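Local structure of HmuY protein (Prevotella intermedia, 6R2H) at residues T3-F8 with D92-N97; W18-L23 with D77-N82. The protein probably binds heme as a hemophore-like protein homologous to HmuY of Porphyromonas gingivalis, and is seen here without heme. One frame throughout, in Å; residues are numbered along the deposited sequence.

Interaction 1. Residues T3-F8 with D92-N97; sequences TQVKHF and DLNKIN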
ATOM      1  N   THR A   3      -7.660  15.719 -14.378  1.00 70.93           N
ATOM      2  CA  THR A   3      -8.982  15.150 -14.597  1.00 71.24           C
ATOM      3  C   THR A   3      -9.947  15.738 -13.570  1.00 65.65           C
ATOM      4  O   THR A   3      -9.522  16.472 -12.678  1.00 62.22           O
ATOM      5  CB  THR A   3      -8.946  13.610 -14.566  1.00 76.72           C
ATOM      6  OG1 THR A   3      -8.556  13.153 -13.267  1.00 71.33           O
ATOM      7  CG2 THR A   3      -8.065  12.992 -15.636  1.00 72.01           C
ATOM      8  N   GLN A   4     -11.240  15.412 -13.700  1.00 63.06           N
ATOM      9  CA  GLN A   4     -12.145  15.568 -12.573  1.00 61.60           C
ATOM     10  C   GLN A   4     -11.627  14.701 -11.426  1.00 58.66           C
ATOM     11  O   GLN A   4     -10.617  14.003 -11.574  1.00 56.38           O
ATOM     12  CB  GLN A   4     -13.576  15.176 -12.947  1.00 68.73           C
ATOM     13  CG  GLN A   4     -14.422  16.339 -13.459  1.00 78.57           C
ATOM     14  CD  GLN A   4     -14.649  17.442 -12.450  1.00 87.14           C
ATOM     15  OE1 GLN A   4     -14.717  17.217 -11.240  1.00 91.07           O
ATOM     16  NE2 GLN A   4     -14.776  18.662 -12.948  1.00 87.46           N
ATOM     17  N   VAL A   5     -12.333  14.755 -10.289  1.00 49.27           N
ATOM     18  CA  VAL A   5     -12.104  13.859  -9.167  1.00 42.88           C
ATOM     19  C   VAL A   5     -12.699  12.498  -9.518  1.00 40.71           C
ATOM     20  O   VAL A   5     -13.868  12.421  -9.896  1.00 39.60           O
ATOM     21  CB  VAL A   5     -12.735  14.415  -7.879  1.00 40.97           C
ATOM     22  CG1 VAL A   5     -12.877  13.335  -6.810  1.00 40.88           C
ATOM     23  CG2 VAL A   5     -11.951  15.607  -7.354  1.00 41.84           C
ATOM     24  N   LYS A   6     -11.880  11.442  -9.397  1.00 37.85           N
ATOM     25  CA  LYS A   6     -12.340  10.081  -9.610  1.00 38.06           C
ATOM     26  C   LYS A   6     -12.387   9.368  -8.258  1.00 37.21           C
ATOM     27  O   LYS A   6     -11.875   9.878  -7.257  1.00 34.26           O
ATOM     28  CB  LYS A   6     -11.459   9.327 -10.614  1.00 43.46           C
ATOM     29  CG  LYS A   6     -10.929  10.096 -11.825  1.00 49.56           C
ATOM     30  CD  LYS A   6     -11.723   9.927 -13.107  1.00 54.21           C
ATOM     31  CE  LYS A   6     -12.020  11.259 -13.768  1.00 62.13           C
ATOM     32  NZ  LYS A   6     -12.080  11.165 -15.249  1.00 65.25           N
ATOM     33  N   HIS A   7     -13.044   8.200  -8.242  1.00 34.53           N
ATOM     34  CA  HIS A   7     -13.187   7.414  -7.034  1.00 33.25           C
ATOM     35  C   HIS A   7     -12.695   5.990  -7.273  1.00 33.78           C
ATOM     36  O   HIS A   7     -12.840   5.445  -8.363  1.00 34.13           O
ATOM     37  CB  HIS A   7     -14.616   7.504  -6.495  1.00 35.08           C
ATOM     38  CG  HIS A   7     -14.821   6.731  -5.231  1.00 38.57           C
ATOM     39  ND1 HIS A   7     -14.063   6.944  -4.091  1.00 39.25           N
ATOM     40  CD2 HIS A   7     -15.694   5.751  -4.914  1.00 39.52           C
ATOM     41  CE1 HIS A   7     -14.461   6.123  -3.136  1.00 38.20           C
ATOM     42  NE2 HIS A   7     -15.470   5.393  -3.607  1.00 36.78           N
ATOM     43  N   PHE A   8     -12.060   5.424  -6.243  1.00 32.65           N
ATOM     44  CA  PHE A   8     -11.675   4.030  -6.221  1.00 31.83           C
ATOM     45  C   PHE A   8     -12.077   3.427  -4.880  1.00 34.10           C
ATOM     46  O   PHE A   8     -11.860   4.034  -3.826  1.00 33.83           O
ATOM     47  CB  PHE A   8     -10.165   3.865  -6.395  1.00 31.78           C
ATOM     48  CG  PHE A   8      -9.720   2.427  -6.269  1.00 33.62           C
ATOM     49  CD1 PHE A   8      -9.543   1.845  -5.020  1.00 33.46           C
ATOM     50  CD2 PHE A   8      -9.513   1.642  -7.394  1.00 32.48           C
ATOM     51  CE1 PHE A   8      -9.173   0.515  -4.893  1.00 33.16           C
ATOM     52  CE2 PHE A   8      -9.133   0.313  -7.263  1.00 34.82           C
ATOM     53  CZ  PHE A   8      -8.982  -0.254  -6.016  1.00 32.88           C
ATOM     54  N   ASP A  92      -8.384  19.296   1.372  1.00 44.11           N
ATOM     55  CA  ASP A  92      -9.486  19.444   0.441  1.00 44.72           C
ATOM     56  C   ASP A  92      -8.965  19.178  -0.969  1.00 46.37           C
ATOM     57  O   ASP A  92      -8.166  19.949  -1.498  1.00 50.97           O
ATOM     58  CB  ASP A  92     -10.131  20.825   0.603  1.00 46.54           C
ATOM     59  CG  ASP A  92     -11.390  21.074  -0.211  1.00 49.71           C
ATOM     60  OD1 ASP A  92     -11.619  20.357  -1.214  1.00 50.10           O
ATOM     61  OD2 ASP A  92     -12.129  22.010   0.157  1.00 53.22           O
ATOM     62  N   LEU A  93      -9.436  18.090  -1.583  1.00 43.97           N
ATOM     63  CA  LEU A  93      -8.953  17.712  -2.902  1.00 42.69           C
ATOM     64  C   LEU A  93      -9.427  18.712  -3.962  1.00 45.28           C
ATOM     65  O   LEU A  93      -8.847  18.793  -5.047  1.00 47.26           O
ATOM     66  CB  LEU A  93      -9.427  16.288  -3.213  1.00 37.58           C
ATOM     67  CG  LEU A  93      -8.967  15.702  -4.547  1.00 36.96           C
ATOM     68  CD1 LEU A  93      -7.451  15.673  -4.657  1.00 33.50           C
ATOM     69  CD2 LEU A  93      -9.522  14.298  -4.723  1.00 38.68           C
ATOM     70  N   ASN A  94     -10.464  19.494  -3.644  1.00 47.24           N
ATOM     71  CA  ASN A  94     -10.972  20.450  -4.613  1.00 50.86           C
ATOM     72  C   ASN A  94     -10.140  21.724  -4.590  1.00 53.80           C
ATOM     73  O   ASN A  94     -10.283  22.565  -5.474  1.00 63.24           O
ATOM     74  CB  ASN A  94     -12.437  20.799  -4.381  1.00 52.98           C
ATOM     75  CG  ASN A  94     -13.343  19.645  -4.720  1.00 55.76           C
ATOM     76  OD1 ASN A  94     -14.118  19.215  -3.874  1.00 57.04           O
ATOM     77  ND2 ASN A  94     -13.229  19.141  -5.939  1.00 54.69           N
ATOM     78  N   LYS A  95      -9.286  21.864  -3.575  1.00 52.48           N
ATOM     79  CA  LYS A  95      -8.524  23.090  -3.434  1.00 53.15           C
ATOM     80  C   LYS A  95      -7.104  22.892  -3.964  1.00 51.63           C
ATOM     81  O   LYS A  95      -6.222  23.683  -3.633  1.00 53.52           O
ATOM     82  CB  LYS A  95      -8.555  23.581  -1.986  1.00 55.10           C
ATOM     83  CG  LYS A  95      -9.717  24.498  -1.618  1.00 62.37           C
ATOM     84  CD  LYS A  95      -9.619  25.117  -0.220  1.00 68.58           C
ATOM     85  CE  LYS A  95      -8.540  26.178  -0.078  1.00 70.63           C
ATOM     86  NZ  LYS A  95      -8.564  26.849   1.248  1.00 67.81           N
ATOM     87  N   ILE A  96      -6.884  21.847  -4.782  1.00 43.72           N
ATOM     88  CA  ILE A  96      -5.543  21.590  -5.301  1.00 41.83           C
ATOM     89  C   ILE A  96      -5.607  20.857  -6.640  1.00 40.67           C
ATOM     90  O   ILE A  96      -6.358  19.890  -6.780  1.00 40.19           O
ATOM     91  CB  ILE A  96      -4.684  20.845  -4.256  1.00 40.11           C
ATOM     92  CG1 ILE A  96      -3.248  20.658  -4.752  1.00 39.10           C
ATOM     93  CG2 ILE A  96      -5.337  19.532  -3.827  1.00 40.70           C
ATOM     94  CD1 ILE A  96      -2.242  20.421  -3.651  1.00 37.66           C
ATOM     95  N   ASN A  97      -4.782  21.298  -7.606  1.00 39.99           N
ATOM     96  CA  ASN A  97      -4.857  20.793  -8.972  1.00 41.88           C
ATOM     97  C   ASN A  97      -3.480  20.600  -9.596  1.00 40.63           C
ATOM     98  O   ASN A  97      -3.380  20.228 -10.759  1.00 39.87           O
ATOM     99  CB  ASN A  97      -5.696  21.697  -9.875  1.00 43.29           C
ATOM    100  CG  ASN A  97      -7.172  21.387  -9.782  1.00 46.42           C
ATOM    101  OD1 ASN A  97      -7.643  20.404 -10.364  1.00 45.91           O
ATOM    102  ND2 ASN A  97      -7.898  22.216  -9.046  1.00 46.49           N
TER

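Interaction 2. Residues W18-L23 with D77-N82; sequences WIYIDL and DARTNN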
ATOM      1  N   TRP A  18      -2.091  -8.696  -3.105  1.00 40.70           N
ATOM      2  CA  TRP A  18      -1.955  -7.297  -3.455  1.00 36.44           C
ATOM      3  C   TRP A  18      -3.121  -6.903  -4.358  1.00 37.14           C
ATOM      4  O   TRP A  18      -3.676  -7.734  -5.071  1.00 37.64           O
ATOM      5  CB  TRP A  18      -0.641  -7.092  -4.218  1.00 34.30           C
ATOM      6  CG  TRP A  18       0.608  -7.083  -3.395  1.00 35.52           C
ATOM      7  CD1 TRP A  18       1.380  -8.155  -3.049  1.00 35.70           C
ATOM      8  CD2 TRP A  18       1.250  -5.925  -2.824  1.00 36.67           C
ATOM      9  NE1 TRP A  18       2.459  -7.747  -2.302  1.00 36.00           N
ATOM     10  CE2 TRP A  18       2.405  -6.386  -2.147  1.00 34.97           C
ATOM     11  CE3 TRP A  18       0.954  -4.553  -2.801  1.00 33.82           C
ATOM     12  CZ2 TRP A  18       3.261  -5.521  -1.469  1.00 34.59           C
ATOM     13  CZ3 TRP A  18       1.807  -3.698  -2.136  1.00 33.72           C
ATOM     14  CH2 TRP A  18       2.943  -4.178  -1.475  1.00 33.86           C
ATOM     15  N   ILE A  19      -3.462  -5.614  -4.358  1.00 37.28           N
ATOM     16  CA  ILE A  19      -4.186  -5.039  -5.481  1.00 34.77           C
ATOM     17  C   ILE A  19      -3.267  -4.043  -6.191  1.00 36.18           C
ATOM     18  O   ILE A  19      -2.490  -3.345  -5.545  1.00 38.97           O
ATOM     19  CB  ILE A  19      -5.517  -4.407  -5.042  1.00 34.12           C
ATOM     20  CG1 ILE A  19      -5.323  -3.196  -4.124  1.00 34.52           C
ATOM     21  CG2 ILE A  19      -6.434  -5.450  -4.424  1.00 34.67           C
ATOM     22  CD1 ILE A  19      -6.575  -2.378  -3.912  1.00 35.10           C
ATOM     23  N   TYR A  20      -3.364  -3.998  -7.523  1.00 35.15           N
ATOM     24  CA  TYR A  20      -2.564  -3.121  -8.365  1.00 36.73           C
ATOM     25  C   TYR A  20      -3.500  -2.179  -9.119  1.00 35.92           C
ATOM     26  O   TYR A  20      -4.351  -2.638  -9.883  1.00 36.62           O
ATOM     27  CB  TYR A  20      -1.690  -3.941  -9.320  1.00 36.58           C
ATOM     28  CG  TYR A  20      -0.621  -4.763  -8.643  1.00 37.05           C
ATOM     29  CD1 TYR A  20      -0.898  -6.037  -8.165  1.00 36.38           C
ATOM     30  CD2 TYR A  20       0.670  -4.275  -8.477  1.00 37.62           C
ATOM     31  CE1 TYR A  20       0.080  -6.802  -7.543  1.00 34.78           C
ATOM     32  CE2 TYR A  20       1.660  -5.030  -7.863  1.00 37.35           C
ATOM     33  CZ  TYR A  20       1.363  -6.301  -7.392  1.00 37.00           C
ATOM     34  OH  TYR A  20       2.315  -7.059  -6.775  1.00 37.94           O
ATOM     35  N   ILE A  21      -3.341  -0.865  -8.893  1.00 33.83           N
ATOM     36  CA  ILE A  21      -4.287   0.097  -9.446  1.00 30.91           C
ATOM     37  C   ILE A  21      -3.653   0.914 -10.561  1.00 28.65           C
ATOM     38  O   ILE A  21      -2.621   1.543 -10.361  1.00 30.20           O
ATOM     39  CB  ILE A  21      -4.875   1.001  -8.356  1.00 28.53           C
ATOM     40  CG1 ILE A  21      -5.433   0.150  -7.215  1.00 28.81           C
ATOM     41  CG2 ILE A  21      -5.933   1.921  -8.953  1.00 26.20           C
ATOM     42  CD1 ILE A  21      -5.671   0.891  -5.933  1.00 28.08           C
ATOM     43  N   ASP A  22      -4.308   0.904 -11.723  1.00 28.18           N
ATOM     44  CA  ASP A  22      -3.997   1.820 -12.810  1.00 29.46           C
ATOM     45  C   ASP A  22      -4.802   3.095 -12.590  1.00 30.26           C
ATOM     46  O   ASP A  22      -6.018   3.096 -12.756  1.00 31.86           O
ATOM     47  CB  ASP A  22      -4.358   1.209 -14.164  1.00 26.70           C
ATOM     48  CG  ASP A  22      -4.038   2.106 -15.342  1.00 28.84           C
ATOM     49  OD1 ASP A  22      -3.750   3.302 -15.129  1.00 29.32           O
ATOM     50  OD2 ASP A  22      -4.039   1.578 -16.475  1.00 28.42           O
ATOM     51  N   LEU A  23      -4.124   4.184 -12.222  1.00 31.28           N
ATOM     52  CA  LEU A  23      -4.849   5.375 -11.798  1.00 32.52           C
ATOM     53  C   LEU A  23      -5.537   6.033 -12.995  1.00 37.98           C
ATOM     54  O   LEU A  23      -6.590   6.648 -12.843  1.00 42.35           O
ATOM     55  CB  LEU A  23      -3.912   6.325 -11.046  1.00 28.28           C
ATOM     56  CG  LEU A  23      -3.662   5.959  -9.576  1.00 26.22           C
ATOM     57  CD1 LEU A  23      -2.708   6.936  -8.926  1.00 25.83           C
ATOM     58  CD2 LEU A  23      -4.953   5.868  -8.756  1.00 23.81           C
ATOM     59  N   ASP A  77      -0.272  -1.694   3.677  1.00 28.90           N
ATOM     60  CA  ASP A  77       1.006  -1.357   3.068  1.00 31.09           C
ATOM     61  C   ASP A  77       0.793  -0.833   1.648  1.00 29.52           C
ATOM     62  O   ASP A  77      -0.089  -1.302   0.936  1.00 28.44           O
ATOM     63  CB  ASP A  77       1.941  -2.568   3.003  1.00 35.09           C
ATOM     64  CG  ASP A  77       1.998  -3.372   4.287  1.00 37.27           C
ATOM     65  OD1 ASP A  77       2.410  -2.806   5.305  1.00 42.08           O
ATOM     66  OD2 ASP A  77       1.617  -4.551   4.252  1.00 37.18           O
ATOM     67  N   ALA A  78       1.657   0.102   1.237  1.00 28.61           N
ATOM     68  CA  ALA A  78       1.557   0.778  -0.048  1.00 29.35           C
ATOM     69  C   ALA A  78       2.884   0.718  -0.804  1.00 29.70           C
ATOM     70  O   ALA A  78       3.962   0.873  -0.226  1.00 29.26           O
ATOM     71  CB  ALA A  78       1.140   2.212   0.159  1.00 26.69           C
ATOM     72  N   ARG A  79       2.778   0.522  -2.121  1.00 29.81           N
ATOM     73  CA  ARG A  79       3.917   0.502  -3.022  1.00 28.59           C
ATOM     74  C   ARG A  79       3.540   1.293  -4.268  1.00 29.18           C
ATOM     75  O   ARG A  79       2.369   1.342  -4.637  1.00 28.53           O
ATOM     76  CB  ARG A  79       4.217  -0.945  -3.417  1.00 29.91           C
ATOM     77  CG  ARG A  79       5.491  -1.141  -4.219  1.00 32.82           C
ATOM     78  CD  ARG A  79       5.495  -2.567  -4.712  1.00 35.79           C
ATOM     79  NE  ARG A  79       6.713  -2.989  -5.392  1.00 39.78           N
ATOM     80  CZ  ARG A  79       6.837  -4.169  -5.998  1.00 41.92           C
ATOM     81  NH1 ARG A  79       5.823  -5.024  -5.997  1.00 42.28           N
ATOM     82  NH2 ARG A  79       7.967  -4.489  -6.611  1.00 43.12           N
ATOM     83  N   THR A  80       4.538   1.911  -4.905  1.00 30.72           N
ATOM     84  CA  THR A  80       4.315   2.647  -6.137  1.00 32.18           C
ATOM     85  C   THR A  80       5.146   2.013  -7.247  1.00 35.14           C
ATOM     86  O   THR A  80       6.158   1.354  -6.992  1.00 34.19           O
ATOM     87  CB  THR A  80       4.625   4.146  -5.987  1.00 32.60           C
ATOM     88  OG1 THR A  80       6.049   4.275  -5.929  1.00 33.72           O
ATOM     89  CG2 THR A  80       4.013   4.780  -4.754  1.00 28.02           C
ATOM     90  N   ASN A  81       4.676   2.211  -8.482  1.00 36.95           N
ATOM     91  CA  ASN A  81       5.393   1.814  -9.676  1.00 38.37           C
ATOM     92  C   ASN A  81       6.303   2.966 -10.091  1.00 40.78           C
ATOM     93  O   ASN A  81       5.918   3.797 -10.914  1.00 43.70           O
ATOM     94  CB  ASN A  81       4.404   1.449 -10.782  1.00 36.07           C
ATOM     95  CG  ASN A  81       5.085   0.775 -11.948  1.00 35.88           C
ATOM     96  OD1 ASN A  81       6.305   0.667 -11.972  1.00 38.43           O
ATOM     97  ND2 ASN A  81       4.313   0.322 -12.916  1.00 34.73           N
ATOM     98  N   ASN A  82       7.492   3.023  -9.476  1.00 40.72           N
ATOM     99  CA  ASN A  82       8.506   4.019  -9.775  1.00 43.14           C
ATOM    100  C   ASN A  82       7.975   5.436  -9.486  1.00 42.60           C
ATOM    101  O   ASN A  82       8.068   6.340 -10.325  1.00 43.59           O
ATOM    102  CB  ASN A  82       9.076   3.747 -11.170  1.00 51.78           C
ATOM    103  CG  ASN A  82      10.554   4.047 -11.320  1.00 66.64           C
ATOM    104  OD1 ASN A  82      11.266   4.297 -10.344  1.00 71.98           O
ATOM    105  ND2 ASN A  82      11.031   4.018 -12.554  1.00 74.26           N
TER

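Interaction 1. Residues T3-F8 with D92-N97
Val5 and Leu93 make a small apolar contact at the rim of the large antiparallel beta sheet, where the N-terminal approach to edge strand 6-11 meets the type I turn at Asp92-Lys95, in the loop between strands 83-87 and 105-115. The two side chains reach tip to tip: Val5 CG2 is 3.8 Å from Leu93 CD2, and Val5 CG1 lies 4.1 Å from the same methyl. A branched valine suits the meeting, since both of its methyls can bear on one leucine methyl. Its CG1 lies anti to the backbone N (chi1 163°), which turns CG2 toward the loop. There CG2 also meets Asn94 ND2 at 4.0 Å, the two side chains crossing at about a right angle. Only about 124 Å² is buried in all, so this is a light contact, with the leucine covered and the asparagine at the surface.

Each partner is shaped by its own polar bonds. Thr3 OG1 donates to Gln4 O in the carbonyl plane and accepts from Phe189 N, tying the segment to strand 181-190. Leu93 also packs on Leu167 of strand 165-174, while Lys188 NZ bonds both Leu93 O and Ile96 O, so one lysine, on which Val5 also packs, holds two loop carbonyls. The turn is closed by Lys95 N to Asp92 O at 3.0 Å. Aspartate suits its first position because the side chain adds an Asx turn: Asn94 N donates to Asp92 OD1 at 2.8 Å, approaching the anti side of the carboxylate from 31° out of its plane.

Interaction 2. Residues W18-L23 with D77-N82
Trp18 and Arg79 pack against each other over the face of a four-stranded antiparallel sheet, in which strands 17-21 and 77-80 are next-but-one neighbours with strand 71-74 between them. Both run antiparallel to that middle strand, so the short segments point broadly the same way, 39° apart, and their axes come no closer than 9.2 Å. Side chains must therefore bridge the gap. Ala72 of the middle strand, touched by both Trp18 and Tyr20, is small enough for large groups to reach across.

Trp18 does most of the reaching. Its CG is anti to the carbonyl carbon (chi1 -77°), and this rotation brings the six-membered ring to the arginine, with CZ3 3.9 Å and CH2 4.0 Å from Arg79 CB. One corner of the indole thus meets an aliphatic carbon, approached obliquely, while at its other end NE1 is bonded to Glu33 OE1. Tyr20, two residues on and on the same side of the strand, brings its OH 3.7 Å above one face of the indole, offset toward the rim.

Arginine combines an aliphatic stem with a charged tip. The Arg79 chain is extended from CG to NE, which carries the guanidinium past the indole to Asp62, with which NH2 forms a long, weak ion pair. The guanidinium stays clear of the indole, its plane turned 55° from the ring, so the contact with the tryptophan is made by the arginine's CB. Tyr20 approaches the guanidinium at its edge, with OH 4.1 Å from Arg79 NH1.

Overall arrangement
The two contacts belong to different sheets and different depths. Interaction 1 lies at the rim, about 20 Å from the centre of the chain, and joins an edge of the large sheet to a loop; interaction 2, about 6 Å from that centre, lies across three strands of the four-stranded sheet. Accordingly, aliphatic methyls meet beside a polar turn in the first, whereas large aromatic rings and an arginine stem fill the second. Neither uses a hydrogen bond between its segments. Their first segments meet through Phe8, which takes no part in interaction 1 itself and whose CZ lies 3.5 Å from Ile21 CD1 and 3.8 Å from Ile19 CD1, packing the two sheets together.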